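Local structure of 2',5'-phosphodiesterase 12 (Homo sapiens, 4Z0V) at residues A[44-49]-A[54-59]; A[80-85]-A[90-95]; A[350-355]-A[359-364]. The protein belongs to the endonuclease/exonuclease/phosphatase family, joining a DNase I-like domain, modelled with a magnesium ion, to a smaller N-terminal beta domain. One frame throughout, in Å; residues are numbered along the deposited sequence.

Contact 1 of 3, residues A[44-49]-A[54-59]; sequences YKEAKP and SSWTET
Lys45 and Thr57 form the antiparallel hydrogen-bonded pair at the middle of this beta hairpin, flanked by the non-hydrogen-bonded pairs Tyr44-Glu58 and Glu46-Trp56, while the short strands 44-46 and 56-58 run at 144° to each other. Both bonds of the central pair are nearly straight, Thr57 N lying 2.8 Å from Lys45 O. Toward the turn a third bond, from Ala47 N to Ser55 O (3.1 Å), reaches its acceptor from above the carbonyl plane. Tyr44 and Glu58 share one face of the sheet. The tyrosine's CG stands anti to its carbonyl carbon (chi1 -57°), which lays the ring beside the neighbouring strand, with CD2 3.6 Å from Glu58 CA and CE2 against Glu58 CB. The indole of Trp56 leans back over the first strand: CE3 comes within 3.5 Å of Lys45 C, and the aliphatic CG of Glu46 rests over one indole face, 4.0 Å from CZ3. The glutamate bonds Gly53 N of the turn through OE1 and Arg76 N, outside the hairpin, through OE2. On the face of Lys45 and Thr57, the threonine OG1 lies 3.3 Å from Ala47 CA, and a water bridges the same hydroxyl to Ala47 O, joining strand to turn by a second polar route. Strand 40-46 has strand 77-82 on its other flank, where Tyr44 pairs with Lys78 through the backbone; the Lys78 side chain makes cation-pi contacts with both Tyr44 and Trp56, and strand 56-58 forms an edge of the four-stranded antiparallel sheet.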
loop_
_atom_site.group_PDB
_atom_site.type_symbol
_atom_site.label_atom_id
_atom_site.label_comp_id
_atom_site.label_asym_id
_atom_site.label_seq_id
_atom_site.Cartn_x
_atom_site.Cartn_y
_atom_site.Cartn_z
ATOM N N TYR A 44 9.688 -25.153 -14.434
ATOM C CA TYR A 44 9.176 -26.375 -15.049
ATOM C C TYR A 44 7.719 -26.565 -14.764
ATOM O O TYR A 44 7.210 -26.070 -13.756
ATOM C CB TYR A 44 9.894 -27.619 -14.532
ATOM C CG TYR A 44 11.380 -27.585 -14.724
ATOM C CD1 TYR A 44 12.201 -26.905 -13.827
ATOM C CD2 TYR A 44 11.987 -28.313 -15.748
ATOM C CE1 TYR A 44 13.588 -26.902 -13.976
ATOM C CE2 TYR A 44 13.373 -28.325 -15.901
ATOM C CZ TYR A 44 14.167 -27.611 -15.014
ATOM O OH TYR A 44 15.533 -27.598 -15.153
ATOM N N LYS A 45 7.053 -27.318 -15.630
ATOM C CA LYS A 45 5.668 -27.695 -15.405
ATOM C C LYS A 45 5.584 -29.207 -15.549
ATOM O O LYS A 45 6.398 -29.808 -16.243
ATOM C CB LYS A 45 4.709 -26.964 -16.368
ATOM C CG LYS A 45 4.892 -27.382 -17.829
ATOM C CD LYS A 45 4.223 -26.455 -18.850
ATOM C CE LYS A 45 4.564 -26.906 -20.260
ATOM N NZ LYS A 45 3.655 -26.317 -21.280
ATOM N N GLU A 46 4.626 -29.831 -14.866
ATOM C CA GLU A 46 4.424 -31.262 -14.981
ATOM C C GLU A 46 4.248 -31.609 -16.436
ATOM O O GLU A 46 3.584 -30.866 -17.156
ATOM C CB GLU A 46 3.191 -31.673 -14.185
ATOM C CG GLU A 46 3.522 -32.320 -12.877
ATOM C CD GLU A 46 2.268 -32.767 -12.165
ATOM O OE1 GLU A 46 2.227 -33.940 -11.734
ATOM O OE2 GLU A 46 1.302 -31.971 -12.111
ATOM N N ALA A 47 4.917 -32.670 -16.897
ATOM C CA ALA A 47 4.853 -33.095 -18.294
ATOM C C ALA A 47 3.416 -33.417 -18.715
ATOM O O ALA A 47 2.983 -33.053 -19.811
ATOM C CB ALA A 47 5.755 -34.302 -18.511
ATOM N N LYS A 48 2.655 -34.035 -17.814
ATOM C CA LYS A 48 1.249 -34.370 -18.070
ATOM C C LYS A 48 0.465 -34.167 -16.791
ATOM O O LYS A 48 1.059 -34.373 -15.733
ATOM C CB LYS A 48 1.130 -35.849 -18.534
ATOM C CG LYS A 48 1.539 -36.093 -19.988
ATOM N N PRO A 49 -0.856 -33.848 -16.812
ATOM C CA PRO A 49 -1.598 -33.781 -15.537
ATOM C C PRO A 49 -1.572 -35.117 -14.785
ATOM O O PRO A 49 -1.600 -36.191 -15.393
ATOM C CB PRO A 49 -3.030 -33.431 -15.964
ATOM C CG PRO A 49 -2.906 -32.891 -17.345
ATOM C CD PRO A 49 -1.743 -33.580 -17.961
ATOM N N SER A 54 6.583 -37.021 -11.522
ATOM C CA SER A 54 7.534 -38.026 -11.999
ATOM C C SER A 54 8.376 -37.504 -13.169
ATOM O O SER A 54 9.546 -37.879 -13.290
ATOM C CB SER A 54 6.800 -39.294 -12.424
ATOM O OG SER A 54 5.854 -39.041 -13.452
ATOM N N SER A 55 7.769 -36.663 -14.043
ATOM C CA SER A 55 8.393 -36.080 -15.245
ATOM C C SER A 55 8.077 -34.575 -15.321
ATOM O O SER A 55 6.942 -34.181 -15.053
ATOM C CB SER A 55 7.884 -36.795 -16.489
ATOM O OG SER A 55 8.566 -36.372 -17.658
ATOM N N TRP A 56 9.076 -33.749 -15.684
ATOM C CA TRP A 56 8.957 -32.279 -15.723
ATOM C C TRP A 56 9.357 -31.741 -17.083
ATOM O O TRP A 56 10.312 -32.223 -17.684
ATOM C CB TRP A 56 9.840 -31.638 -14.633
ATOM C CG TRP A 56 9.413 -31.961 -13.236
ATOM C CD1 TRP A 56 9.912 -32.946 -12.429
ATOM C CD2 TRP A 56 8.345 -31.344 -12.506
ATOM N NE1 TRP A 56 9.246 -32.951 -11.229
ATOM C CE2 TRP A 56 8.255 -32.002 -11.262
ATOM C CE3 TRP A 56 7.464 -30.282 -12.777
ATOM C CZ2 TRP A 56 7.309 -31.640 -10.294
ATOM C CZ3 TRP A 56 6.506 -29.950 -11.836
ATOM C CH2 TRP A 56 6.444 -30.614 -10.602
ATOM N N THR A 57 8.611 -30.757 -17.573
ATOM C CA THR A 57 8.862 -30.138 -18.871
ATOM C C THR A 57 9.383 -28.746 -18.629
ATOM O O THR A 57 8.742 -27.958 -17.935
ATOM C CB THR A 57 7.597 -30.123 -19.733
ATOM O OG1 THR A 57 7.195 -31.470 -19.949
ATOM C CG2 THR A 57 7.818 -29.438 -21.076
ATOM N N GLU A 58 10.561 -28.459 -19.179
ATOM C CA GLU A 58 11.157 -27.146 -19.012
ATOM C C GLU A 58 10.323 -26.090 -19.707
ATOM O O GLU A 58 9.881 -26.298 -20.837
ATOM C CB GLU A 58 12.559 -27.195 -19.610
ATOM C CG GLU A 58 13.449 -26.039 -19.258
ATOM C CD GLU A 58 14.649 -26.003 -20.181
ATOM O OE1 GLU A 58 15.738 -26.402 -19.725
ATOM O OE2 GLU A 58 14.493 -25.636 -21.367
ATOM N N THR A 59 10.089 -24.962 -19.045
ATOM C CA THR A 59 9.400 -23.863 -19.712
ATOM C C THR A 59 10.492 -22.962 -20.268
ATOM O O THR A 59 11.661 -23.106 -19.873
ATOM C CB THR A 59 8.461 -23.091 -18.753
ATOM O OG1 THR A 59 9.297 -22.256 -17.949
ATOM C CG2 THR A 59 7.593 -23.997 -17.895
HETATM O O HOH W 1 4.886 -31.336 -21.480
#

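Contact 2 of 3, residues A[80-85]-A[90-95]; sequences HCTPGD and GHSREL
Gly90 meets Pro83 where the two chains emerge from the hairpin loop, its N donating to Pro83 O at 2.8 Å. The approach is tilted 25° from the carbonyl plane, and the N-H points almost straight at the oxygen. At His91 the backbone does the touching: its O lies 3.2 Å from Pro83 CD, against the flank of the proline ring, while its side chain starts out away from the first strand. Ser92 turns its OG back to the first strand, where it lies 2.7 Å from Thr82 OG1 in a hydroxyl-hydroxyl hydrogen bond whose direction is not fixed and whose threonine end is less surely placed. Ser92 CB also meets the imidazole of His80 obliquely, 3.5 Å from His80 NE2. Beyond Ser92 the beta hairpin of strands 77-82 and 93-96 becomes regular. Arg93 and Cys81 form an antiparallel hydrogen-bonded pair, joined by two nearly linear bonds, and their CB atoms lie on the sheet face toward strand 9-14, where Phe10 and Leu13 touch Cys81. The arginine chain folds at chi2 and chi3 (-82° and -48°), carrying its guanidinium away from the first strand. Arg93 O, besides accepting from Cys81 N, sits over one face of the His80 ring, 4.0 Å above the plane and offset toward the rim. Glu94 faces His80 as a non-hydrogen-bonded pair, CA to CA 4.4 Å, on the opposite face of the sheet. Its extended chain brings OE2 to the edge of the imidazole, 3.1 Å from His80 CD2, with the carboxylate plane perpendicular to the ring. The other oxygen, OE1, makes a salt bridge to NZ of Lys78, which is on the same strand as His80.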
loop_
_atom_site.group_PDB
_atom_site.type_symbol
_atom_site.label_atom_id
_atom_site.label_comp_id
_atom_site.label_asym_id
_atom_site.label_seq_id
_atom_site.Cartn_x
_atom_site.Cartn_y
_atom_site.Cartn_z
ATOM N N HIS A 80 13.611 -24.271 -10.209
ATOM C CA HIS A 80 15.014 -24.535 -9.948
ATOM C C HIS A 80 15.665 -23.203 -9.720
ATOM O O HIS A 80 15.535 -22.322 -10.573
ATOM C CB HIS A 80 15.722 -25.236 -11.131
ATOM C CG HIS A 80 17.225 -25.268 -10.978
ATOM N ND1 HIS A 80 18.015 -24.136 -11.219
ATOM C CD2 HIS A 80 18.026 -26.270 -10.553
ATOM C CE1 HIS A 80 19.260 -24.498 -10.948
ATOM N NE2 HIS A 80 19.320 -25.783 -10.568
ATOM N N CYS A 81 16.476 -23.078 -8.675
ATOM C CA CYS A 81 17.217 -21.842 -8.521
ATOM C C CYS A 81 18.598 -22.106 -7.963
ATOM O O CYS A 81 18.761 -22.909 -7.045
ATOM C CB CYS A 81 16.460 -20.809 -7.700
ATOM S SG CYS A 81 15.621 -21.483 -6.267
ATOM N N THR A 82 19.582 -21.467 -8.575
ATOM C CA THR A 82 21.001 -21.549 -8.189
ATOM C C THR A 82 21.413 -20.184 -7.660
ATOM O O THR A 82 21.401 -19.227 -8.432
ATOM C CB THR A 82 21.882 -22.002 -9.359
ATOM O OG1 THR A 82 21.476 -23.300 -9.763
ATOM C CG2 THR A 82 23.361 -22.098 -8.961
ATOM N N PRO A 83 21.750 -20.078 -6.353
ATOM C CA PRO A 83 22.142 -18.774 -5.796
ATOM C C PRO A 83 23.531 -18.386 -6.294
ATOM O O PRO A 83 24.397 -19.255 -6.375
ATOM C CB PRO A 83 22.136 -19.021 -4.281
ATOM C CG PRO A 83 22.428 -20.474 -4.125
ATOM C CD PRO A 83 21.829 -21.152 -5.339
ATOM N N GLY A 84 23.711 -17.117 -6.633
ATOM C CA GLY A 84 24.990 -16.610 -7.119
ATOM C C GLY A 84 25.277 -15.227 -6.571
ATOM O O GLY A 84 24.354 -14.517 -6.141
ATOM N N ASP A 85 26.559 -14.837 -6.589
ATOM C CA ASP A 85 26.956 -13.511 -6.093
ATOM C C ASP A 85 27.714 -12.681 -7.143
ATOM O O ASP A 85 28.264 -11.624 -6.818
ATOM C CB ASP A 85 27.785 -13.657 -4.809
ATOM C CG ASP A 85 29.148 -14.295 -4.970
ATOM O OD1 ASP A 85 29.516 -14.639 -6.117
ATOM O OD2 ASP A 85 29.839 -14.469 -3.950
ATOM N N GLY A 90 26.333 -20.981 -5.342
ATOM C CA GLY A 90 26.186 -21.835 -4.180
ATOM C C GLY A 90 25.490 -23.104 -4.619
ATOM O O GLY A 90 25.353 -23.355 -5.819
ATOM N N HIS A 91 24.976 -23.873 -3.663
ATOM C CA HIS A 91 24.302 -25.133 -3.968
ATOM C C HIS A 91 22.889 -24.861 -4.514
ATOM O O HIS A 91 22.166 -24.001 -4.000
ATOM C CB HIS A 91 24.286 -26.048 -2.733
ATOM C CG HIS A 91 25.630 -26.650 -2.445
ATOM N ND1 HIS A 91 26.473 -26.123 -1.472
ATOM C CD2 HIS A 91 26.253 -27.689 -3.046
ATOM C CE1 HIS A 91 27.557 -26.880 -1.485
ATOM N NE2 HIS A 91 27.475 -27.834 -2.419
ATOM N N SER A 92 22.537 -25.535 -5.616
ATOM C CA SER A 92 21.236 -25.350 -6.267
ATOM C C SER A 92 20.115 -25.893 -5.416
ATOM O O SER A 92 20.297 -26.835 -4.628
ATOM C CB SER A 92 21.218 -26.030 -7.631
ATOM O OG SER A 92 22.270 -25.552 -8.447
ATOM N N ARG A 93 18.940 -25.285 -5.568
ATOM C CA ARG A 93 17.754 -25.686 -4.825
ATOM C C ARG A 93 16.603 -25.872 -5.785
ATOM O O ARG A 93 16.566 -25.209 -6.817
ATOM C CB ARG A 93 17.390 -24.582 -3.807
ATOM C CG ARG A 93 18.441 -24.325 -2.706
ATOM C CD ARG A 93 18.356 -25.308 -1.547
ATOM N NE ARG A 93 16.981 -25.471 -1.062
ATOM C CZ ARG A 93 16.394 -24.704 -0.147
ATOM N NH1 ARG A 93 15.132 -24.920 0.194
ATOM N NH2 ARG A 93 17.064 -23.716 0.433
ATOM N N GLU A 94 15.651 -26.736 -5.451
ATOM C CA GLU A 94 14.469 -26.905 -6.307
ATOM C C GLU A 94 13.269 -26.974 -5.408
ATOM O O GLU A 94 13.376 -27.495 -4.289
ATOM C CB GLU A 94 14.578 -28.153 -7.219
ATOM C CG GLU A 94 15.637 -28.010 -8.332
ATOM C CD GLU A 94 15.560 -28.961 -9.522
ATOM O OE1 GLU A 94 15.128 -30.122 -9.340
ATOM O OE2 GLU A 94 15.976 -28.557 -10.635
ATOM N N LEU A 95 12.142 -26.415 -5.859
ATOM C CA LEU A 95 10.924 -26.402 -5.078
ATOM C C LEU A 95 9.730 -26.624 -5.978
ATOM O O LEU A 95 9.579 -25.913 -6.966
ATOM C CB LEU A 95 10.811 -25.050 -4.348
ATOM C CG LEU A 95 9.693 -24.884 -3.319
ATOM C CD1 LEU A 95 9.626 -26.058 -2.363
ATOM C CD2 LEU A 95 9.881 -23.638 -2.557
#

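Contact 3 of 3, residues A[350-355]-A[359-364]; sequences EDWASN and ERCNMS
Trp352 supplies both a backbone acceptor and the main apolar surface of this loop contact in the DNase I-like domain. It belongs to the 3-10 segment 350-352, and its O takes a hydrogen bond from Cys361 N at 2.9 Å, while Arg360 CA makes a CA-H...O contact there. With CG anti to the carbonyl carbon (chi1 -66°), one face of the indole packs against the backbone at Asn362 and Met363. Met363 CG sits over the six-membered ring, 3.8 Å from its centroid in a CH-pi contact, with SD in an oblique Met-aromatic contact. Cys361 SG instead makes a sulfur-aromatic contact at the ring edge, 3.7 Å from Trp352 CE3. NE1 bonds to Pro346 O. Ala353 CB touches the in-plane edge of the Arg360 guanidinium, 3.6 Å from NH1; Asn362 OD1 lies 3.2 Å above the centre of that group. Asn355 runs beside Glu359, and its ND2 donates to OE1 at 2.9 Å, from above the carboxylate plane. Tyr296 OH bonds to the same oxygen. Helix 295-316 lies against the loop through Leu299 at Trp352 and Tyr296 at Asn355 and Cys361, while helices 253-261 and 243-248 meet Cys361 and Met363 respectively.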
loop_
_atom_site.group_PDB
_atom_site.type_symbol
_atom_site.label_atom_id
_atom_site.label_comp_id
_atom_site.label_asym_id
_atom_site.label_seq_id
_atom_site.Cartn_x
_atom_site.Cartn_y
_atom_site.Cartn_z
ATOM N N GLU A 350 -17.656 22.871 12.465
ATOM C CA GLU A 350 -18.561 21.924 13.101
ATOM C C GLU A 350 -17.868 20.605 13.468
ATOM O O GLU A 350 -18.337 19.936 14.382
ATOM C CB GLU A 350 -19.805 21.662 12.221
ATOM C CG GLU A 350 -19.563 20.792 10.997
ATOM C CD GLU A 350 -20.741 20.588 10.058
ATOM O OE1 GLU A 350 -21.893 20.483 10.538
ATOM O OE2 GLU A 350 -20.496 20.474 8.835
ATOM N N ASP A 351 -16.745 20.244 12.798
ATOM C CA ASP A 351 -16.037 19.003 13.137
ATOM C C ASP A 351 -15.348 19.089 14.512
ATOM O O ASP A 351 -15.019 18.048 15.067
ATOM C CB ASP A 351 -15.036 18.595 12.037
ATOM C CG ASP A 351 -15.708 17.984 10.822
ATOM O OD1 ASP A 351 -16.962 17.872 10.821
ATOM O OD2 ASP A 351 -14.993 17.556 9.906
ATOM N N TRP A 352 -15.183 20.301 15.083
ATOM C CA TRP A 352 -14.603 20.439 16.421
ATOM C C TRP A 352 -15.526 19.881 17.507
ATOM O O TRP A 352 -15.083 19.689 18.641
ATOM C CB TRP A 352 -14.221 21.885 16.719
ATOM C CG TRP A 352 -13.101 22.366 15.841
ATOM C CD1 TRP A 352 -13.140 23.411 14.970
ATOM C CD2 TRP A 352 -11.774 21.809 15.743
ATOM N NE1 TRP A 352 -11.919 23.562 14.354
ATOM C CE2 TRP A 352 -11.069 22.580 14.794
ATOM C CE3 TRP A 352 -11.130 20.702 16.331
ATOM C CZ2 TRP A 352 -9.741 22.303 14.439
ATOM C CZ3 TRP A 352 -9.818 20.414 15.964
ATOM C CH2 TRP A 352 -9.143 21.202 15.023
ATOM N N ALA A 353 -16.788 19.587 17.155
ATOM C CA ALA A 353 -17.741 18.969 18.084
ATOM C C ALA A 353 -18.364 17.740 17.406
ATOM O O ALA A 353 -19.534 17.427 17.632
ATOM C CB ALA A 353 -18.805 19.985 18.509
ATOM N N SER A 354 -17.542 17.003 16.595
ATOM C CA SER A 354 -17.975 15.829 15.823
ATOM C C SER A 354 -18.519 14.680 16.691
ATOM O O SER A 354 -19.316 13.885 16.191
ATOM C CB SER A 354 -16.841 15.306 14.945
ATOM O OG SER A 354 -15.740 14.891 15.736
ATOM N N ASN A 355 -18.080 14.566 17.947
ATOM C CA ASN A 355 -18.561 13.504 18.844
ATOM C C ASN A 355 -19.342 14.048 20.077
ATOM O O ASN A 355 -19.398 13.391 21.115
ATOM C CB ASN A 355 -17.413 12.610 19.314
ATOM C CG ASN A 355 -17.892 11.244 19.780
ATOM O OD1 ASN A 355 -18.935 10.742 19.350
ATOM N ND2 ASN A 355 -17.171 10.636 20.708
ATOM N N GLU A 359 -16.579 16.199 24.292
ATOM C CA GLU A 359 -15.307 16.087 23.557
ATOM C C GLU A 359 -15.096 17.229 22.538
ATOM O O GLU A 359 -14.242 17.120 21.651
ATOM C CB GLU A 359 -15.241 14.718 22.857
ATOM C CG GLU A 359 -15.105 13.552 23.826
ATOM C CD GLU A 359 -15.287 12.156 23.256
ATOM O OE1 GLU A 359 -15.017 11.937 22.048
ATOM O OE2 GLU A 359 -15.664 11.260 24.047
ATOM N N ARG A 360 -15.843 18.333 22.699
ATOM C CA ARG A 360 -15.744 19.558 21.900
ATOM C C ARG A 360 -14.336 20.149 22.091
ATOM O O ARG A 360 -13.859 20.173 23.231
ATOM C CB ARG A 360 -16.835 20.524 22.383
ATOM C CG ARG A 360 -16.995 21.824 21.633
ATOM C CD ARG A 360 -18.354 22.424 21.969
ATOM N NE ARG A 360 -18.483 23.831 21.585
ATOM C CZ ARG A 360 -18.909 24.256 20.399
ATOM N NH1 ARG A 360 -19.222 23.387 19.446
ATOM N NH2 ARG A 360 -19.004 25.556 20.149
ATOM N N CYS A 361 -13.654 20.578 20.995
ATOM C CA CYS A 361 -12.286 21.113 21.100
ATOM C C CYS A 361 -11.986 22.164 20.028
ATOM O O CYS A 361 -10.952 22.082 19.344
ATOM C CB CYS A 361 -11.256 19.988 21.073
ATOM S SG CYS A 361 -11.353 18.943 19.601
ATOM N N ASN A 362 -12.868 23.199 19.946
ATOM C CA ASN A 362 -12.764 24.313 19.014
ATOM C C ASN A 362 -11.414 24.968 19.078
ATOM O O ASN A 362 -10.975 25.434 20.135
ATOM C CB ASN A 362 -13.858 25.350 19.281
ATOM C CG ASN A 362 -15.222 24.789 19.030
ATOM O OD1 ASN A 362 -15.738 23.985 19.809
ATOM N ND2 ASN A 362 -15.752 25.064 17.865
ATOM N N MET A 363 -10.745 25.006 17.920
ATOM C CA MET A 363 -9.436 25.644 17.809
ATOM C C MET A 363 -9.191 26.002 16.365
ATOM O O MET A 363 -9.830 25.455 15.459
ATOM C CB MET A 363 -8.301 24.766 18.394
ATOM C CG MET A 363 -8.087 23.463 17.658
ATOM S SD MET A 363 -6.735 22.442 18.288
ATOM C CE MET A 363 -7.421 21.860 19.843
ATOM N N SER A 364 -8.295 26.959 16.170
ATOM C CA SER A 364 -7.863 27.437 14.869
ATOM C C SER A 364 -6.553 26.733 14.530
ATOM O O SER A 364 -5.676 26.644 15.390
ATOM C CB SER A 364 -7.671 28.950 14.912
ATOM O OG SER A 364 -7.418 29.464 13.612
#

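In the fold
From the N terminus, contact 1 closes the hairpin turn between strands 40-46 and 56-58, and contact 2 then closes the next hairpin, between strands 77-82 and 93-96. The two follow in series, neither nesting nor crossing, yet share one four-stranded antiparallel sheet: strands 40-46 and 77-82 are its central neighbours, and Tyr44 packs on His80 where the contacts meet. Together they tie both outer strands to the middle of the N-terminal domain's sheet. Contact 3 comes much later, closing a short loop between strands 344-345 and 365-366 in the endonuclease/exonuclease/phosphatase domain, on the opposite side of the chain's centre; its centre is about 65 Å from that of contact 1.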